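Local coordinates for ganglioside-induced differentiation-associated protein 2 (Homo sapiens, PDB 4UML) that is of uncertain molecular function but carries an N-terminal macro domain, a fold that in many relatives binds ADP-ribose or related nucleotides, ahead of a CRAL-TRIO (SEC14-like) domain, at residues V12-L17 against L66-A71; R44-Y49 against L220-P225; S76-T81 against C108-A113; H128-K133 against A173-P178; V165-I170 against E202-A207. All coordinates share one frame; numbering follows the deposited sequence.

Contact 1 (V12-L17 against L66-A71); sequences VDVDTL and LLNCTA
The Asn68 amide grips the turn that begins at Asp13. Its OD1 accepts from Val14 N at 2.7 Å, in the carbonyl plane and on a lone pair, while its ND2 donates to Asp13 OD1 at 3.1 Å, meeting that oxygen from above a carboxylate turned 89° from the amide. Asp13 OD1 also takes Asp15 N in an Asx turn, so OD1 accepts two N-H groups at the start of the 3-10 turn 14-16. Asn68 reaches this place with CG in the crowded position between its backbone N and carbonyl carbon (chi1 69°). Next to it the backbones form a single bridge: Val12 N gives a nearly straight bond to Leu66 O (2.9 Å, 175°), and Asn68 N gives a longer one to Val12 O (3.2 Å). Packing follows outside this frame. Leu67 CD2 touches Val12 CG1 at 3.7 Å, the two side chains lying side by side, and meets Leu17 CD1 (3.8 Å), those two side chains crossing obliquely; Val12 CG2 rests against Leu66 CB. The N-terminal segment thus closes over the loop between strands 57-61 and 71-75, with Val12 and Leu17 on Trp60 of strand 57-61 and Val14 on Val205 of strand 203-208.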
# COMPACT_ATOMS: atom_id res chain seq x y z
N VAL A 12 -4.71 2.74 15.41
CA VAL A 12 -4.89 1.31 15.29
C VAL A 12 -3.53 0.62 15.32
O VAL A 12 -2.65 0.91 14.50
CB VAL A 12 -5.64 0.98 13.99
CG1 VAL A 12 -5.59 -0.52 13.69
CG2 VAL A 12 -7.06 1.49 14.08
N ASP A 13 -3.35 -0.27 16.29
CA ASP A 13 -2.08 -0.92 16.49
C ASP A 13 -1.98 -2.11 15.57
O ASP A 13 -2.79 -3.02 15.64
CB ASP A 13 -1.93 -1.37 17.94
CG ASP A 13 -0.60 -2.01 18.24
OD1 ASP A 13 0.35 -2.06 17.40
OD2 ASP A 13 -0.49 -2.48 19.39
N VAL A 14 -0.95 -2.12 14.73
CA VAL A 14 -0.77 -3.19 13.76
C VAL A 14 -0.58 -4.57 14.45
O VAL A 14 -0.92 -5.61 13.87
CB VAL A 14 0.35 -2.86 12.74
CG1 VAL A 14 1.71 -2.68 13.42
CG2 VAL A 14 0.43 -3.95 11.68
N ASP A 15 -0.09 -4.56 15.69
CA ASP A 15 0.07 -5.81 16.47
C ASP A 15 -1.21 -6.52 16.81
O ASP A 15 -1.19 -7.73 16.97
CB ASP A 15 0.77 -5.52 17.78
CG ASP A 15 2.23 -5.27 17.61
OD1 ASP A 15 2.73 -5.48 16.48
OD2 ASP A 15 2.88 -4.86 18.61
N THR A 16 -2.30 -5.79 16.97
CA THR A 16 -3.59 -6.40 17.26
C THR A 16 -4.27 -7.02 16.02
O THR A 16 -5.31 -7.67 16.16
CB THR A 16 -4.58 -5.40 17.88
OG1 THR A 16 -4.84 -4.33 16.96
CG2 THR A 16 -4.02 -4.86 19.21
N LEU A 17 -3.74 -6.78 14.82
CA LEU A 17 -4.48 -7.14 13.61
C LEU A 17 -4.17 -8.57 13.24
O LEU A 17 -3.01 -8.94 13.12
CB LEU A 17 -4.16 -6.16 12.44
CG LEU A 17 -4.49 -4.69 12.70
CD1 LEU A 17 -4.27 -3.81 11.46
CD2 LEU A 17 -5.91 -4.54 13.22
N LEU A 66 -4.89 5.57 10.10
CA LEU A 66 -4.93 5.24 11.52
C LEU A 66 -3.83 4.29 11.93
O LEU A 66 -3.63 4.06 13.11
CB LEU A 66 -6.25 4.59 11.86
CG LEU A 66 -7.47 5.52 11.64
CD1 LEU A 66 -8.76 4.76 11.87
CD2 LEU A 66 -7.36 6.71 12.56
N LEU A 67 -3.12 3.72 10.97
CA LEU A 67 -2.22 2.62 11.29
C LEU A 67 -0.88 3.10 11.82
O LEU A 67 -0.32 4.06 11.31
CB LEU A 67 -2.02 1.74 10.05
CG LEU A 67 -3.21 0.92 9.56
CD1 LEU A 67 -2.88 0.34 8.19
CD2 LEU A 67 -3.57 -0.17 10.56
N ASN A 68 -0.35 2.42 12.83
CA ASN A 68 0.99 2.71 13.34
C ASN A 68 2.10 1.89 12.64
O ASN A 68 3.10 1.59 13.24
CB ASN A 68 1.05 2.52 14.86
CG ASN A 68 0.92 1.07 15.26
OD1 ASN A 68 0.42 0.25 14.49
ND2 ASN A 68 1.41 0.73 16.46
N CYS A 69 1.93 1.56 11.37
CA CYS A 69 3.01 1.00 10.58
C CYS A 69 4.16 2.01 10.50
O CYS A 69 3.95 3.22 10.67
CB CYS A 69 2.49 0.65 9.18
SG CYS A 69 1.22 -0.64 9.17
N THR A 70 5.36 1.53 10.16
CA THR A 70 6.52 2.40 10.01
C THR A 70 6.21 3.49 8.98
O THR A 70 6.51 4.68 9.21
CB THR A 70 7.79 1.62 9.60
OG1 THR A 70 7.90 0.45 10.43
CG2 THR A 70 9.06 2.51 9.73
N ALA A 71 5.62 3.07 7.85
CA ALA A 71 5.12 3.94 6.82
C ALA A 71 3.71 3.54 6.38
O ALA A 71 3.37 2.35 6.31
CB ALA A 71 6.05 3.93 5.61

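Contact 2 (R44-Y49 against L220-P225); sequences RSPFLY and LPLYFP
Residues 44-49 run as an irregular chain past the end of helix 210-223, where Phe224 is the first residue to leave helical angles, and CA atoms come as close as 5.1 Å between Ser45 and Leu222. Ser45 meets the last turn most tightly: its CB lies 3.4 Å from Leu222 CD1, closer than usual for two carbons, and 3.0 Å from Leu222 O. Leu222 swings its branch there with CG anti to the backbone N (chi1 167°), and CD1 also brushes Pro46 CD. Within the loop, Phe47 N makes a weak hydrogen bond to Ser45 OG. The Phe47 ring, with CG anti to its carbonyl carbon, reaches to the helix end so that CE2 comes 3.5 Å from Tyr223 CD1; the two rings stand obliquely, planes 57° apart and centroids 5.5 Å apart. Leu222 CG lies over one face of the Tyr223 ring, toward its rim. Here, in the macro domain, the loop leading into helix 51-54 is laid against the last helix, 210-223. Pro225 continues the packing beyond the helix: its CG sits 3.3 Å from Phe47 O, and its CD packs against Phe47 CB (4.1 Å). Tyr49 CD1 packs against Pro225 O, whose hydrogen bond comes from Asn54 ND2. Arg191 of helix 179-197 binds both sides of the junction, taking Leu48 O with NH2 and Tyr223 O with NH1, while the Tyr223 hydroxyl is hydrogen-bonded to His184.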
# COMPACT_ATOMS: atom_id res chain seq x y z
N ARG A 44 -6.43 -23.12 -7.41
CA ARG A 44 -5.32 -23.67 -8.18
C ARG A 44 -4.28 -22.60 -8.57
O ARG A 44 -4.35 -22.07 -9.67
CB ARG A 44 -5.87 -24.33 -9.46
N SER A 45 -3.33 -22.30 -7.67
CA SER A 45 -2.31 -21.25 -7.91
C SER A 45 -0.91 -21.80 -8.17
O SER A 45 -0.60 -22.91 -7.75
CB SER A 45 -2.22 -20.27 -6.72
OG SER A 45 -1.17 -20.59 -5.82
N PRO A 46 -0.06 -21.02 -8.84
CA PRO A 46 1.33 -21.44 -9.08
C PRO A 46 2.23 -21.24 -7.87
O PRO A 46 3.31 -21.84 -7.77
CB PRO A 46 1.77 -20.51 -10.19
CG PRO A 46 1.02 -19.25 -9.92
CD PRO A 46 -0.32 -19.67 -9.38
N PHE A 47 1.80 -20.38 -6.95
CA PHE A 47 2.58 -20.06 -5.78
C PHE A 47 2.52 -21.20 -4.76
O PHE A 47 1.48 -21.80 -4.56
CB PHE A 47 2.11 -18.73 -5.17
CG PHE A 47 2.45 -17.55 -6.02
CD1 PHE A 47 3.69 -16.93 -5.89
CD2 PHE A 47 1.58 -17.11 -6.99
CE1 PHE A 47 4.03 -15.86 -6.70
CE2 PHE A 47 1.92 -16.05 -7.82
CZ PHE A 47 3.15 -15.42 -7.67
N LEU A 48 3.66 -21.49 -4.16
CA LEU A 48 3.75 -22.50 -3.12
C LEU A 48 3.38 -21.91 -1.75
O LEU A 48 3.71 -20.76 -1.42
CB LEU A 48 5.18 -23.09 -3.08
CG LEU A 48 5.82 -23.53 -4.42
CD1 LEU A 48 7.27 -23.95 -4.23
CD2 LEU A 48 4.99 -24.62 -5.12
N TYR A 49 2.68 -22.71 -0.95
CA TYR A 49 2.52 -22.45 0.48
C TYR A 49 3.83 -21.94 1.08
O TYR A 49 4.89 -22.54 0.88
CB TYR A 49 2.14 -23.74 1.21
CG TYR A 49 2.11 -23.56 2.70
CD1 TYR A 49 1.06 -22.90 3.29
CD2 TYR A 49 3.14 -24.05 3.52
CE1 TYR A 49 1.01 -22.72 4.66
CE2 TYR A 49 3.10 -23.87 4.90
CZ TYR A 49 2.02 -23.20 5.46
OH TYR A 49 1.89 -22.97 6.80
N LEU A 220 -6.40 -13.16 -2.42
CA LEU A 220 -5.35 -13.51 -1.47
C LEU A 220 -4.91 -14.98 -1.50
O LEU A 220 -3.70 -15.29 -1.54
CB LEU A 220 -5.77 -13.10 -0.04
CG LEU A 220 -5.40 -11.65 0.31
CD1 LEU A 220 -6.12 -11.21 1.58
CD2 LEU A 220 -3.89 -11.48 0.44
N PRO A 221 -5.87 -15.90 -1.52
CA PRO A 221 -5.52 -17.33 -1.62
C PRO A 221 -4.67 -17.72 -2.83
O PRO A 221 -3.91 -18.66 -2.73
CB PRO A 221 -6.90 -18.02 -1.71
CG PRO A 221 -7.86 -17.07 -1.12
CD PRO A 221 -7.33 -15.70 -1.48
N LEU A 222 -4.77 -16.99 -3.95
CA LEU A 222 -4.00 -17.30 -5.16
C LEU A 222 -2.52 -16.91 -5.03
O LEU A 222 -1.62 -17.63 -5.52
CB LEU A 222 -4.68 -16.60 -6.34
CG LEU A 222 -4.08 -16.41 -7.74
CD1 LEU A 222 -3.73 -17.73 -8.44
CD2 LEU A 222 -5.09 -15.63 -8.58
N TYR A 223 -2.24 -15.79 -4.36
CA TYR A 223 -0.87 -15.33 -4.15
C TYR A 223 -0.29 -15.79 -2.83
O TYR A 223 0.92 -15.88 -2.70
CB TYR A 223 -0.80 -13.80 -4.30
CG TYR A 223 -1.21 -13.45 -5.69
CD1 TYR A 223 -0.35 -13.66 -6.74
CD2 TYR A 223 -2.50 -13.02 -5.97
CE1 TYR A 223 -0.73 -13.40 -8.02
CE2 TYR A 223 -2.89 -12.75 -7.27
CZ TYR A 223 -1.99 -12.95 -8.28
OH TYR A 223 -2.35 -12.71 -9.58
N PHE A 224 -1.15 -16.12 -1.87
CA PHE A 224 -0.71 -16.53 -0.55
C PHE A 224 -1.50 -17.78 -0.11
O PHE A 224 -2.29 -17.73 0.84
CB PHE A 224 -0.89 -15.37 0.45
CG PHE A 224 -0.07 -14.14 0.10
CD1 PHE A 224 1.24 -14.00 0.55
CD2 PHE A 224 -0.62 -13.12 -0.67
CE1 PHE A 224 1.99 -12.86 0.22
CE2 PHE A 224 0.13 -11.99 -0.99
CZ PHE A 224 1.43 -11.87 -0.55
N PRO A 225 -1.33 -18.91 -0.84
CA PRO A 225 -2.03 -20.14 -0.45
C PRO A 225 -1.76 -20.53 1.01
O PRO A 225 -0.61 -20.46 1.47
CB PRO A 225 -1.46 -21.20 -1.41
CG PRO A 225 -0.17 -20.64 -1.90
CD PRO A 225 -0.36 -19.15 -1.93

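Contact 3 (S76-T81 against C108-A113); sequences SNESLT and CRTGEA
Two beta turns meet here, a type I turn from Asn77 to Leu80 in the loop after strand 71-75 and a type II turn from Arg109 to Glu112 in the loop before strand 113-117, both within the macro domain. Just before the second turn, Cys108 N donates to Glu78 O at 2.9 Å and 163° from above the carbonyl plane. The return contact is a CA-H...O approach of Glu78 CA to Cys108 O at 3.1 Å. Beside them Leu80 lays CD2 3.8 Å from Cys108 CB, and the same side chain continues onto Leu102 and Leu105 of helix 97-105. Glu78 bends at chi2 (73°), which turns its carboxylate alongside Thr110; Thr110 OG1 gives OE2 a weak hydrogen bond of 3.2 Å. Asn77 OD1 reaches past its turn to Thr81 N, met on a lone pair in the amide plane (2.8 Å). Within the other turn, Glu112 OE2 receives Arg109 N on its anti lone pair while forming a salt bridge with Arg109 NE. Gly111, inside this type II turn, has phi 90°, where a CB would jam against the carbonyl O of Thr110. The stronger partner of Glu78 is Arg175, salt-bridged to OE1. The Glu78 carboxylate therefore has a cation on one oxygen and a weakly bonded hydroxyl on the other, a setting that would probably keep it ionised.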
# COMPACT_ATOMS: atom_id res chain seq x y z
N SER A 76 -1.79 9.65 -4.97
CA SER A 76 -1.98 11.06 -5.34
C SER A 76 -1.88 11.33 -6.84
O SER A 76 -1.98 10.40 -7.65
CB SER A 76 -1.00 11.90 -4.54
OG SER A 76 -1.38 13.25 -4.45
N ASN A 77 -1.70 12.59 -7.20
CA ASN A 77 -1.44 12.96 -8.59
C ASN A 77 -0.03 13.48 -8.68
O ASN A 77 0.68 13.57 -7.66
CB ASN A 77 -2.47 13.97 -9.12
CG ASN A 77 -2.50 15.28 -8.34
OD1 ASN A 77 -1.66 15.56 -7.47
ND2 ASN A 77 -3.49 16.07 -8.64
N GLU A 78 0.37 13.89 -9.88
CA GLU A 78 1.77 14.19 -10.12
C GLU A 78 2.19 15.45 -9.36
O GLU A 78 3.36 15.62 -9.03
CB GLU A 78 2.05 14.32 -11.63
CG GLU A 78 1.75 13.06 -12.44
CD GLU A 78 0.24 12.75 -12.65
OE1 GLU A 78 -0.65 13.49 -12.13
OE2 GLU A 78 -0.07 11.72 -13.32
N SER A 79 1.24 16.32 -9.03
CA SER A 79 1.57 17.52 -8.27
C SER A 79 1.43 17.31 -6.74
O SER A 79 1.72 18.23 -5.95
CB SER A 79 0.70 18.69 -8.73
OG SER A 79 -0.68 18.37 -8.71
N LEU A 80 1.00 16.12 -6.33
CA LEU A 80 0.77 15.80 -4.92
C LEU A 80 -0.29 16.69 -4.29
O LEU A 80 -0.14 17.13 -3.15
CB LEU A 80 2.07 15.85 -4.12
CG LEU A 80 3.11 14.81 -4.58
CD1 LEU A 80 4.39 14.89 -3.77
CD2 LEU A 80 2.53 13.41 -4.53
N THR A 81 -1.36 16.93 -5.03
CA THR A 81 -2.46 17.75 -4.55
C THR A 81 -3.78 17.07 -4.74
O THR A 81 -4.82 17.68 -4.55
CB THR A 81 -2.51 19.09 -5.33
OG1 THR A 81 -2.77 18.82 -6.71
CG2 THR A 81 -1.21 19.82 -5.21
N CYS A 108 5.69 14.25 -7.85
CA CYS A 108 6.02 12.84 -7.91
C CYS A 108 5.51 12.31 -9.25
O CYS A 108 4.38 12.58 -9.63
CB CYS A 108 5.36 12.10 -6.75
SG CYS A 108 5.75 10.34 -6.69
N ARG A 109 6.35 11.62 -9.99
CA ARG A 109 5.95 11.12 -11.30
C ARG A 109 5.15 9.85 -11.14
O ARG A 109 5.27 9.14 -10.15
CB ARG A 109 7.20 10.86 -12.16
CG ARG A 109 7.98 12.15 -12.47
CD ARG A 109 9.34 11.91 -13.12
NE ARG A 109 10.37 11.56 -12.13
N THR A 110 4.30 9.59 -12.12
CA THR A 110 3.55 8.36 -12.22
C THR A 110 4.49 7.17 -12.04
O THR A 110 5.49 7.07 -12.72
CB THR A 110 2.86 8.30 -13.59
OG1 THR A 110 2.29 9.59 -13.87
CG2 THR A 110 1.77 7.24 -13.59
N GLY A 111 4.16 6.29 -11.09
CA GLY A 111 4.97 5.13 -10.80
C GLY A 111 6.05 5.29 -9.76
O GLY A 111 6.58 4.31 -9.29
N GLU A 112 6.42 6.50 -9.40
CA GLU A 112 7.52 6.62 -8.44
C GLU A 112 6.98 6.86 -7.03
O GLU A 112 5.81 7.14 -6.84
CB GLU A 112 8.55 7.69 -8.87
CG GLU A 112 8.21 9.13 -8.53
CD GLU A 112 9.38 10.13 -8.68
OE1 GLU A 112 10.50 9.93 -8.13
OE2 GLU A 112 9.17 11.18 -9.30
N ALA A 113 7.84 6.69 -6.03
CA ALA A 113 7.44 6.88 -4.63
C ALA A 113 8.40 7.81 -3.92
O ALA A 113 9.59 7.84 -4.21
CB ALA A 113 7.37 5.54 -3.91

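Contact 4 (H128-K133 against A173-P178); sequences HTVGPK and AKRGYP
The Arg175 guanidinium has Lys133 CG over one face, 3.5 Å above the plane and toward its rim, and Gly131 O at its edge; the Tyr177 ring, by contrast, is met at its edge and in plane by Pro132 CG, about 4.0 Å from CD2 and CE2. Within the macro domain the contact joins the loop leaving strand 125-129 to the loop between strand 164-167 and helix 179-197, whose N-cap position is Pro178. Arg175 projects from a 3-10 turn at residues 173-175 and runs extended from CG to NE across the backbone of residues 131-133. On the way its CB passes 3.5 Å from Pro132 O and its CD 3.4 Å from Gly131 O. At the tip NH1 donates to Gly131 O at 2.7 Å, almost along the C=O axis but bent at the hydrogen (135°). Val130 CG1 comes obliquely to the same nitrogen at 3.6 Å. NH2 is the nitrogen engaged by Glu78. Tyr177, with CG anti to its backbone N, also meets the ring of Tyr134 and packs on Leu146 of helix 139-159. The negative charge of Glu78 probably eases the nearness of Lys133 to Arg175, two cations side by side. Lys133, extended beyond CG, crosses the arginine obliquely, its NZ ending 4.4 Å from Arg175 NH2.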
# COMPACT_ATOMS: atom_id res chain seq x y z
N HIS A 128 4.49 8.59 -0.50
CA HIS A 128 3.57 9.12 -1.47
C HIS A 128 3.87 8.50 -2.82
O HIS A 128 5.05 8.42 -3.24
CB HIS A 128 3.74 10.64 -1.55
CG HIS A 128 3.63 11.33 -0.23
ND1 HIS A 128 2.45 11.84 0.26
CD2 HIS A 128 4.56 11.56 0.73
CE1 HIS A 128 2.64 12.37 1.45
NE2 HIS A 128 3.92 12.24 1.76
N THR A 129 2.83 8.07 -3.51
CA THR A 129 3.00 7.52 -4.85
C THR A 129 1.86 7.95 -5.78
O THR A 129 0.86 8.49 -5.30
CB THR A 129 3.11 5.99 -4.77
OG1 THR A 129 3.64 5.49 -5.99
CG2 THR A 129 1.76 5.34 -4.45
N VAL A 130 2.00 7.69 -7.08
CA VAL A 130 1.02 8.15 -8.10
C VAL A 130 0.74 7.02 -9.09
O VAL A 130 1.60 6.61 -9.86
CB VAL A 130 1.58 9.37 -8.89
CG1 VAL A 130 0.65 9.82 -10.03
CG2 VAL A 130 1.91 10.52 -7.94
N GLY A 131 -0.46 6.51 -9.03
CA GLY A 131 -0.90 5.48 -9.93
C GLY A 131 -1.29 6.08 -11.29
O GLY A 131 -1.50 7.29 -11.42
N PRO A 132 -1.39 5.23 -12.30
CA PRO A 132 -1.65 5.74 -13.64
C PRO A 132 -3.15 6.11 -13.80
O PRO A 132 -4.02 5.50 -13.15
CB PRO A 132 -1.31 4.55 -14.51
CG PRO A 132 -1.69 3.38 -13.68
CD PRO A 132 -1.33 3.76 -12.26
N LYS A 133 -3.43 7.11 -14.62
CA LYS A 133 -4.80 7.32 -15.12
C LYS A 133 -5.06 6.26 -16.15
O LYS A 133 -4.49 6.32 -17.24
CB LYS A 133 -4.90 8.67 -15.78
CG LYS A 133 -4.68 9.84 -14.83
CD LYS A 133 -4.53 11.16 -15.57
CE LYS A 133 -4.94 12.29 -14.66
NZ LYS A 133 -4.44 13.58 -15.18
N ALA A 173 -10.29 5.18 -7.16
CA ALA A 173 -11.48 5.00 -7.99
C ALA A 173 -11.49 6.04 -9.12
O ALA A 173 -11.75 5.70 -10.27
CB ALA A 173 -12.75 5.07 -7.15
N LYS A 174 -11.14 7.28 -8.81
CA LYS A 174 -11.16 8.31 -9.84
C LYS A 174 -10.16 8.10 -10.99
O LYS A 174 -10.32 8.72 -12.03
CB LYS A 174 -10.97 9.70 -9.24
CG LYS A 174 -9.58 9.93 -8.65
CD LYS A 174 -9.59 11.11 -7.70
CE LYS A 174 -10.01 12.38 -8.41
NZ LYS A 174 -9.19 13.51 -7.92
N ARG A 175 -9.11 7.29 -10.84
CA ARG A 175 -8.18 7.09 -11.95
C ARG A 175 -8.56 5.89 -12.80
O ARG A 175 -7.91 5.61 -13.82
CB ARG A 175 -6.71 7.01 -11.47
CG ARG A 175 -6.08 8.38 -11.51
CD ARG A 175 -4.68 8.51 -10.91
NE ARG A 175 -4.32 9.93 -10.87
CZ ARG A 175 -3.25 10.50 -11.42
NH1 ARG A 175 -2.32 9.82 -12.08
NH2 ARG A 175 -3.11 11.82 -11.32
N GLY A 176 -9.57 5.16 -12.36
CA GLY A 176 -10.26 4.16 -13.18
C GLY A 176 -9.62 2.81 -13.49
O GLY A 176 -10.08 2.09 -14.39
N TYR A 177 -8.58 2.44 -12.74
CA TYR A 177 -7.96 1.17 -13.01
C TYR A 177 -8.99 0.10 -12.69
O TYR A 177 -9.59 0.19 -11.64
CB TYR A 177 -6.70 0.96 -12.13
CG TYR A 177 -5.68 0.08 -12.79
CD1 TYR A 177 -5.98 -1.23 -13.11
CD2 TYR A 177 -4.40 0.55 -13.07
CE1 TYR A 177 -5.05 -2.05 -13.74
CE2 TYR A 177 -3.46 -0.25 -13.70
CZ TYR A 177 -3.78 -1.54 -14.03
OH TYR A 177 -2.86 -2.33 -14.65
N PRO A 178 -9.20 -0.89 -13.58
CA PRO A 178 -10.09 -2.00 -13.24
C PRO A 178 -9.62 -2.73 -11.97
O PRO A 178 -8.49 -3.19 -11.90
CB PRO A 178 -9.98 -2.91 -14.46
CG PRO A 178 -9.77 -1.95 -15.58
CD PRO A 178 -8.86 -0.90 -15.01

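Contact 5 (V165-I170 against E202-A207)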
# COMPACT_ATOMS: atom_id res chain seq x y z
N VAL A 165 4.68 -1.76 6.61
CA VAL A 165 4.13 -0.84 5.60
C VAL A 165 2.60 -1.06 5.52
O VAL A 165 2.13 -2.19 5.42
CB VAL A 165 4.78 -1.00 4.22
CG1 VAL A 165 4.21 -0.01 3.20
CG2 VAL A 165 6.29 -0.79 4.31
N GLY A 166 1.87 0.03 5.69
CA GLY A 166 0.43 0.07 5.46
C GLY A 166 0.11 0.57 4.07
O GLY A 166 0.23 1.74 3.79
N PHE A 167 -0.28 -0.33 3.19
CA PHE A 167 -0.74 0.05 1.87
C PHE A 167 -2.19 0.50 1.87
O PHE A 167 -3.03 -0.14 2.47
CB PHE A 167 -0.65 -1.10 0.87
CG PHE A 167 0.73 -1.34 0.34
CD1 PHE A 167 1.21 -0.61 -0.74
CD2 PHE A 167 1.53 -2.31 0.91
CE1 PHE A 167 2.48 -0.83 -1.23
CE2 PHE A 167 2.79 -2.53 0.42
CZ PHE A 167 3.27 -1.79 -0.63
N CYS A 168 -2.45 1.60 1.17
CA CYS A 168 -3.79 1.92 0.71
C CYS A 168 -3.95 1.15 -0.59
O CYS A 168 -2.98 0.58 -1.14
CB CYS A 168 -3.97 3.42 0.48
SG CYS A 168 -2.90 4.09 -0.83
N VAL A 169 -5.17 1.13 -1.10
CA VAL A 169 -5.38 0.65 -2.45
C VAL A 169 -4.82 1.74 -3.35
O VAL A 169 -5.35 2.85 -3.38
CB VAL A 169 -6.89 0.39 -2.67
CG1 VAL A 169 -7.15 -0.02 -4.11
CG2 VAL A 169 -7.36 -0.72 -1.72
N ILE A 170 -3.69 1.47 -4.03
CA ILE A 170 -2.99 2.54 -4.74
C ILE A 170 -3.80 3.08 -5.95
O ILE A 170 -3.68 4.24 -6.30
CB ILE A 170 -1.53 2.13 -5.15
CG1 ILE A 170 -0.68 2.03 -3.86
CG2 ILE A 170 -0.89 3.12 -6.12
CD1 ILE A 170 0.73 1.50 -4.04
N GLU A 202 8.26 -7.15 9.06
CA GLU A 202 7.40 -7.90 9.92
C GLU A 202 6.00 -7.98 9.34
O GLU A 202 5.37 -9.03 9.39
CB GLU A 202 7.39 -7.29 11.32
CG GLU A 202 8.76 -7.31 12.00
CD GLU A 202 8.78 -6.61 13.35
OE1 GLU A 202 7.75 -6.05 13.78
OE2 GLU A 202 9.84 -6.61 14.00
N LYS A 203 5.48 -6.86 8.82
CA LYS A 203 4.08 -6.81 8.41
C LYS A 203 3.86 -5.90 7.19
O LYS A 203 4.48 -4.83 7.05
CB LYS A 203 3.17 -6.32 9.54
CG LYS A 203 3.02 -7.23 10.76
CD LYS A 203 2.37 -8.57 10.45
CE LYS A 203 2.70 -9.60 11.53
NZ LYS A 203 2.01 -9.20 12.79
N VAL A 204 3.02 -6.38 6.29
CA VAL A 204 2.47 -5.58 5.21
C VAL A 204 0.97 -5.63 5.39
O VAL A 204 0.38 -6.72 5.50
CB VAL A 204 2.89 -6.11 3.83
CG1 VAL A 204 2.13 -5.38 2.72
CG2 VAL A 204 4.37 -5.94 3.63
N VAL A 205 0.36 -4.45 5.49
CA VAL A 205 -1.06 -4.34 5.70
C VAL A 205 -1.68 -3.77 4.46
O VAL A 205 -1.32 -2.67 4.02
CB VAL A 205 -1.43 -3.45 6.89
CG1 VAL A 205 -2.94 -3.37 7.05
CG2 VAL A 205 -0.79 -3.94 8.16
N PHE A 206 -2.63 -4.52 3.91
CA PHE A 206 -3.50 -4.02 2.87
C PHE A 206 -4.75 -3.45 3.52
O PHE A 206 -5.62 -4.22 3.93
CB PHE A 206 -3.85 -5.13 1.90
CG PHE A 206 -2.67 -5.71 1.16
CD1 PHE A 206 -2.10 -5.03 0.09
CD2 PHE A 206 -2.18 -6.97 1.47
CE1 PHE A 206 -1.03 -5.56 -0.62
CE2 PHE A 206 -1.10 -7.52 0.76
CZ PHE A 206 -0.52 -6.81 -0.28
N ALA A 207 -4.79 -2.13 3.68
CA ALA A 207 -5.95 -1.39 4.16
C ALA A 207 -6.96 -1.21 3.04
O ALA A 207 -6.64 -0.62 1.99
CB ALA A 207 -5.53 -0.03 4.68
O HOH W 1 -7.09 1.86 1.29
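Backbone bonds come first: strands 165-167 and 203-207 run parallel, 4.7 Å apart at closest approach and with axes 19° from one another. Val165 N donates to Lys203 O, Val205 N to Val165 O, Phe167 N to Val205 O and Ala207 N to Phe167 O, so donor and acceptor change sides along the pair. The shortest, Phe167 N to Val205 O at 2.7 Å, lies nearly along the C=O axis although it bends to 142° at the hydrogen; Val205 N to Val165 O, at 2.9 Å, is the straightest. CA-H...O approaches accompany the pairing, Val204 CA onto Val165 O and Gly166 CA onto Val205 O. Beyond the Ala207 N to Phe167 O bond, a water takes over the link, accepting from Val169 N and donating to Ala207 O at 2.6 Å. Apolar packing is concentrated on the face carrying Val165, Phe167, Val204 and Phe206. There Val204 CG1, anti to its backbone N, touches the Phe167 ring at its edge, 3.6 Å from CD2, while Val165 CG1 lies over a face of that ring. The Phe167 and Phe206 rings are almost parallel, 22° between planes, but slid apart with centroids 6.0 Å from each other, so they barely overlap. Val190 of helix 179-197 packs on Phe167, Val204 and Phe206. Val205, on the other face, meets Val58 and Trp60 of strand 57-61. Strand 164-167, helix 179-197 and strand 203-208 form a beta-alpha-beta crossover within the six-stranded mixed sheet of the macro domain, its two strands adjacent.

In the fold
Contact 5 is the core of the set, its centre about 4 Å from that of the chain, and is held by regular parallel-strand bonds and apolar packing. Contact 1, partly buried, adjoins it: Ala71 O receives Gly166 N, but its own grip is a side-chain amide on a turn. Contacts 3 and 4, partly buried and buried, adjoin each other on the side of the centre opposite contact 1, and both rely on charged side chains as well as backbone; Gly111 N with Val130 O and Thr129 OG1 with Glu112 O join them. Thr129 of contact 4 also packs on Ile170 of contact 5. Contact 2 is a surface contact, mostly proline and aromatic packing, and touches none of the others.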